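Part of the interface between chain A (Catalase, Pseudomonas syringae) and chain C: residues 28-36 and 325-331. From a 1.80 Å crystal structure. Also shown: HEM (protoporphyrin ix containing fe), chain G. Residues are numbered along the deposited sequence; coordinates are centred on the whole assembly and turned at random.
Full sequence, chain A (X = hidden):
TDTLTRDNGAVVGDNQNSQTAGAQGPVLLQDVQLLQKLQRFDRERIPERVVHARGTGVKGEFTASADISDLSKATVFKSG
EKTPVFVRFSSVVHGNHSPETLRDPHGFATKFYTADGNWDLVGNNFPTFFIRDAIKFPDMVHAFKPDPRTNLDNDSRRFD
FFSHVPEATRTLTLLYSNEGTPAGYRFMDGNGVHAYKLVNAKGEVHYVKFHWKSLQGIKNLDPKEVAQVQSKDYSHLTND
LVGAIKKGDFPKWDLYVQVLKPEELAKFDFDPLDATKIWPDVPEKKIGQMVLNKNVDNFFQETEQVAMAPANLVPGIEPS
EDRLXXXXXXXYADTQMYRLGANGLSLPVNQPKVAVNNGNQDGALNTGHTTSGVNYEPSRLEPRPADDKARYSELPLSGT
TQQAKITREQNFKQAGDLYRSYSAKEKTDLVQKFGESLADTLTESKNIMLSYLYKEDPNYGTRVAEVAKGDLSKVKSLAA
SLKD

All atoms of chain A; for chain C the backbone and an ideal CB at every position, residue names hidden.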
# COMPACT_ATOMS: atom_id res chain seq x y z
N LEU A 28 6.00 28.56 -5.65
CA LEU A 28 6.29 28.38 -4.23
C LEU A 28 5.75 27.09 -3.64
O LEU A 28 4.63 26.67 -3.93
CB LEU A 28 5.64 29.52 -3.41
CG LEU A 28 6.02 30.94 -3.89
CD1 LEU A 28 5.26 31.93 -3.00
CD2 LEU A 28 7.53 31.05 -3.89
N LEU A 29 6.51 26.50 -2.72
CA LEU A 29 6.09 25.30 -2.01
C LEU A 29 4.82 25.50 -1.19
O LEU A 29 3.97 24.60 -1.07
CB LEU A 29 7.24 24.88 -1.10
CG LEU A 29 7.07 23.58 -0.28
CD1 LEU A 29 6.86 22.36 -1.16
CD2 LEU A 29 8.29 23.41 0.62
N GLN A 30 4.57 26.73 -0.67
CA GLN A 30 3.36 26.96 0.13
C GLN A 30 2.06 27.00 -0.63
O GLN A 30 0.96 27.17 -0.06
CB GLN A 30 3.51 28.26 0.94
CG GLN A 30 3.43 29.54 0.08
CD GLN A 30 3.52 30.73 1.05
OE1 GLN A 30 4.52 30.89 1.73
NE2 GLN A 30 2.44 31.48 1.19
N ASP A 31 2.05 26.80 -1.97
CA ASP A 31 0.82 26.79 -2.72
C ASP A 31 0.11 25.46 -2.40
O ASP A 31 0.15 24.49 -3.18
CB ASP A 31 1.07 26.88 -4.22
CG ASP A 31 -0.24 27.14 -4.95
OD1 ASP A 31 -0.16 27.69 -6.06
OD2 ASP A 31 -1.34 26.78 -4.42
N VAL A 32 -0.69 25.45 -1.35
CA VAL A 32 -1.38 24.25 -0.91
C VAL A 32 -2.42 23.75 -1.91
O VAL A 32 -2.64 22.51 -1.94
CB VAL A 32 -1.97 24.42 0.50
CG1 VAL A 32 -0.84 24.79 1.47
CG2 VAL A 32 -3.02 25.49 0.59
N GLN A 33 -3.03 24.62 -2.72
CA GLN A 33 -3.98 24.13 -3.72
C GLN A 33 -3.22 23.37 -4.80
O GLN A 33 -3.64 22.26 -5.22
CB GLN A 33 -4.86 25.22 -4.32
CG GLN A 33 -5.60 24.89 -5.64
CD GLN A 33 -6.78 23.98 -5.41
OE1 GLN A 33 -6.85 23.35 -4.34
NE2 GLN A 33 -7.72 23.83 -6.34
N LEU A 34 -2.13 23.97 -5.32
CA LEU A 34 -1.37 23.21 -6.32
C LEU A 34 -0.98 21.83 -5.78
O LEU A 34 -1.16 20.78 -6.45
CB LEU A 34 -0.13 24.01 -6.72
CG LEU A 34 0.89 23.32 -7.62
CD1 LEU A 34 0.27 23.06 -9.00
CD2 LEU A 34 2.10 24.22 -7.76
N LEU A 35 -0.36 21.76 -4.60
CA LEU A 35 0.16 20.54 -4.02
C LEU A 35 -0.94 19.53 -3.71
O LEU A 35 -0.77 18.34 -4.06
CB LEU A 35 0.91 20.78 -2.68
CG LEU A 35 2.39 21.20 -2.71
CD1 LEU A 35 3.29 20.01 -3.07
CD2 LEU A 35 2.69 22.27 -3.71
N GLN A 36 -2.11 19.98 -3.22
CA GLN A 36 -3.15 18.99 -2.96
C GLN A 36 -3.68 18.38 -4.24
O GLN A 36 -3.94 17.18 -4.29
CB GLN A 36 -4.34 19.63 -2.20
CG GLN A 36 -5.33 18.52 -1.77
CD GLN A 36 -6.30 19.14 -0.75
OE1 GLN A 36 -7.24 19.81 -1.18
NE2 GLN A 36 -6.03 18.90 0.53
N UNK C 325 8.39 26.44 9.33
CA UNK C 325 6.98 26.27 9.00
C UNK C 325 6.72 25.93 7.53
O UNK C 325 5.85 25.12 7.15
CB UNK C 325 6.22 27.55 9.36
N UNK C 326 7.53 26.53 6.65
CA UNK C 326 7.35 26.29 5.20
C UNK C 326 7.47 24.81 4.85
O UNK C 326 6.73 24.31 4.00
CB UNK C 326 8.38 27.09 4.40
N UNK C 327 8.41 24.13 5.48
CA UNK C 327 8.61 22.69 5.28
C UNK C 327 7.44 21.89 5.83
O UNK C 327 7.02 20.87 5.24
CB UNK C 327 9.91 22.23 5.94
N UNK C 328 6.86 22.33 6.95
CA UNK C 328 5.71 21.68 7.56
C UNK C 328 4.46 21.79 6.73
O UNK C 328 3.59 20.90 6.72
CB UNK C 328 5.45 22.27 8.95
N UNK C 329 4.34 22.85 5.92
CA UNK C 329 3.20 23.01 5.03
C UNK C 329 3.19 21.85 4.03
O UNK C 329 2.11 21.53 3.56
CB UNK C 329 3.25 24.36 4.31
N UNK C 330 4.34 21.28 3.68
CA UNK C 330 4.36 20.15 2.75
C UNK C 330 4.29 18.79 3.45
O UNK C 330 3.59 17.88 3.07
CB UNK C 330 5.63 20.21 1.89
N UNK C 331 5.12 18.59 4.49
CA UNK C 331 5.33 17.30 5.12
C UNK C 331 4.14 16.60 5.73
O UNK C 331 4.00 15.37 5.56
CB UNK C 331 6.38 17.47 6.22
CHA HEM G . 3.71 15.39 13.64
CHB HEM G . 4.38 19.57 16.01
CHC HEM G . 8.29 20.41 13.32
CHD HEM G . 6.94 16.83 10.32
C1A HEM G . 3.58 16.42 14.57
C2A HEM G . 2.55 16.54 15.58
C3A HEM G . 2.74 17.68 16.23
C4A HEM G . 3.88 18.34 15.64
CMA HEM G . 1.96 18.32 17.40
CAA HEM G . 1.49 15.46 15.83
CBA HEM G . 0.07 15.76 15.32
CGA HEM G . -0.91 14.74 15.81
O1A HEM G . -1.41 14.00 14.95
O2A HEM G . -1.17 14.72 17.06
C1B HEM G . 5.47 20.18 15.47
C2B HEM G . 6.02 21.47 15.89
C3B HEM G . 7.11 21.70 15.14
C4B HEM G . 7.28 20.57 14.24
CMB HEM G . 5.35 22.35 16.97
CAB HEM G . 8.07 22.90 15.12
CBB HEM G . 7.77 24.12 15.53
C1C HEM G . 8.16 19.59 12.21
C2C HEM G . 8.90 19.76 10.98
C3C HEM G . 8.53 18.77 10.14
C4C HEM G . 7.53 17.98 10.82
CMC HEM G . 9.90 20.90 10.78
CAC HEM G . 8.99 18.47 8.70
CBC HEM G . 9.21 19.46 7.84
C1D HEM G . 5.98 16.10 11.00
C2D HEM G . 5.35 14.89 10.48
C3D HEM G . 4.42 14.51 11.37
C4D HEM G . 4.48 15.44 12.50
CMD HEM G . 5.71 14.25 9.13
CAD HEM G . 3.49 13.26 11.29
CBD HEM G . 2.04 13.62 10.89
CGD HEM G . 1.09 12.50 10.60
O1D HEM G . -0.14 12.73 10.60
O2D HEM G . 1.61 11.36 10.39
NA HEM G . 4.39 17.55 14.62
NB HEM G . 6.28 19.66 14.49
NC HEM G . 7.35 18.48 12.11
ND HEM G . 5.41 16.42 12.20
FE HEM G . 5.80 18.08 13.31

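Position 325 opens the visible helical segment, and its ideal CB finds no atom of the chain A stretch within 5.5 Å. The chain A stretch places no demand on this position, so what is visible does not choose among helix-compatible residues; the deposited residue is C:Leu325.

At position 326 CA-to-CB points sideways, and the nearest chain A atom to the ideal CB is A:Leu29 CD2, at 5.3 Å. Beyond it lies the turn from A:Leu28 to A:Asp31, which presents the amide oxygen OE1 of A:Gln30. A long side chain carrying a donor, such as Gln, Lys or Arg, could reach that acceptor, while a Leu or Met could pack near A:Leu29 but would offer A:Gln30 OE1 no donor. The residue is C:Gln326. Its NE2 donates to A:Gln30 OE1 at 2.7 Å, with a nearly straight angle of 174°, and its OE1 accepts from water 1 at 2.7 Å. That same water accepts from A:Gln30 N at 2.9 Å, so the two glutamines are joined both directly and through a bridge.

At position 327 CB would point away from the chain A stretch and lie 3.4 Å from HEM CBC, which is crowded. The backbone angles are ordinary for a helix, so the heme vinyl, rather than backbone strain, argues for the smallest residue: C:Gly327.

Position 328 is out of reach of the chain A stretch but on the side of the heme. A long side chain could extend over the porphyrin, and C:Arg328 does, with NH2 3.3 Å from HEM C1B and the heme over one face of its guanidinium.

Position 329 points toward chain A. Its ideal CB lies 4.9 Å from A:Gln30 CA and 5.0 Å from A:Val32 CG1, a space suited to a modest branched apolar residue such as Val or Ile, since a CB alone stops 4.9 Å short of A:Gln30 CA. C:Val329, with chi1 in t, brings CG1 to 3.4 Å from A:Val32 CG1, a tight apolar contact, and the same CG1 atom lies 4.2 Å from A:Gln30 CA.

Position 330 also points toward chain A, its ideal CB 3.9 Å from A:Leu29 CD1 and 5.5 Å from A:Leu35 CD1. Two leucines favour a sizeable apolar side chain: Leu, Met or Phe. C:Phe330 places CB 4.0 Å from A:Leu29 CD1, and its ring carbon CD1 3.8 Å from A:Leu35 CD1, which lies at the ring edge.

Position 331 is again beyond reach of the chain A stretch and near the heme, where a small residue fits. In C:Ser331, OG lies 3.2 Å from HEM CMD and is hydrogen-bonded elsewhere in the structure.

Chain C 325-331: LQGRVFS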
# COMPACT_ATOMS: atom_id res chain seq x y z
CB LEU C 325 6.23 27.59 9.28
CG LEU C 325 4.73 27.60 9.06
CD1 LEU C 325 4.02 26.47 9.79
CD2 LEU C 325 4.10 28.95 9.46
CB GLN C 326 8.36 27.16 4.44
CG GLN C 326 8.04 28.67 4.58
CD GLN C 326 7.20 29.11 3.39
OE1 GLN C 326 7.50 28.74 2.26
NE2 GLN C 326 6.17 29.91 3.64
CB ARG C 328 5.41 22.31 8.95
CG ARG C 328 6.58 22.21 9.89
CD ARG C 328 6.28 22.75 11.29
NE ARG C 328 5.29 21.95 11.97
CZ ARG C 328 4.34 22.46 12.76
NH1 ARG C 328 4.21 23.76 13.00
NH2 ARG C 328 3.48 21.66 13.34
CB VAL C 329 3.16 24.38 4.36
CG1 VAL C 329 2.05 24.50 3.32
CG2 VAL C 329 2.87 25.43 5.43
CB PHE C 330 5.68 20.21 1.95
CG PHE C 330 5.88 18.94 1.13
CD1 PHE C 330 5.13 18.73 0.00
CD2 PHE C 330 6.76 17.97 1.55
CE1 PHE C 330 5.29 17.53 -0.71
CE2 PHE C 330 6.93 16.79 0.86
CZ PHE C 330 6.19 16.57 -0.32
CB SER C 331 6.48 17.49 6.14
OG SER C 331 6.62 16.25 6.86
O HOH W 1 6.75 28.55 -0.33
O HOH W 2 7.18 17.21 14.45
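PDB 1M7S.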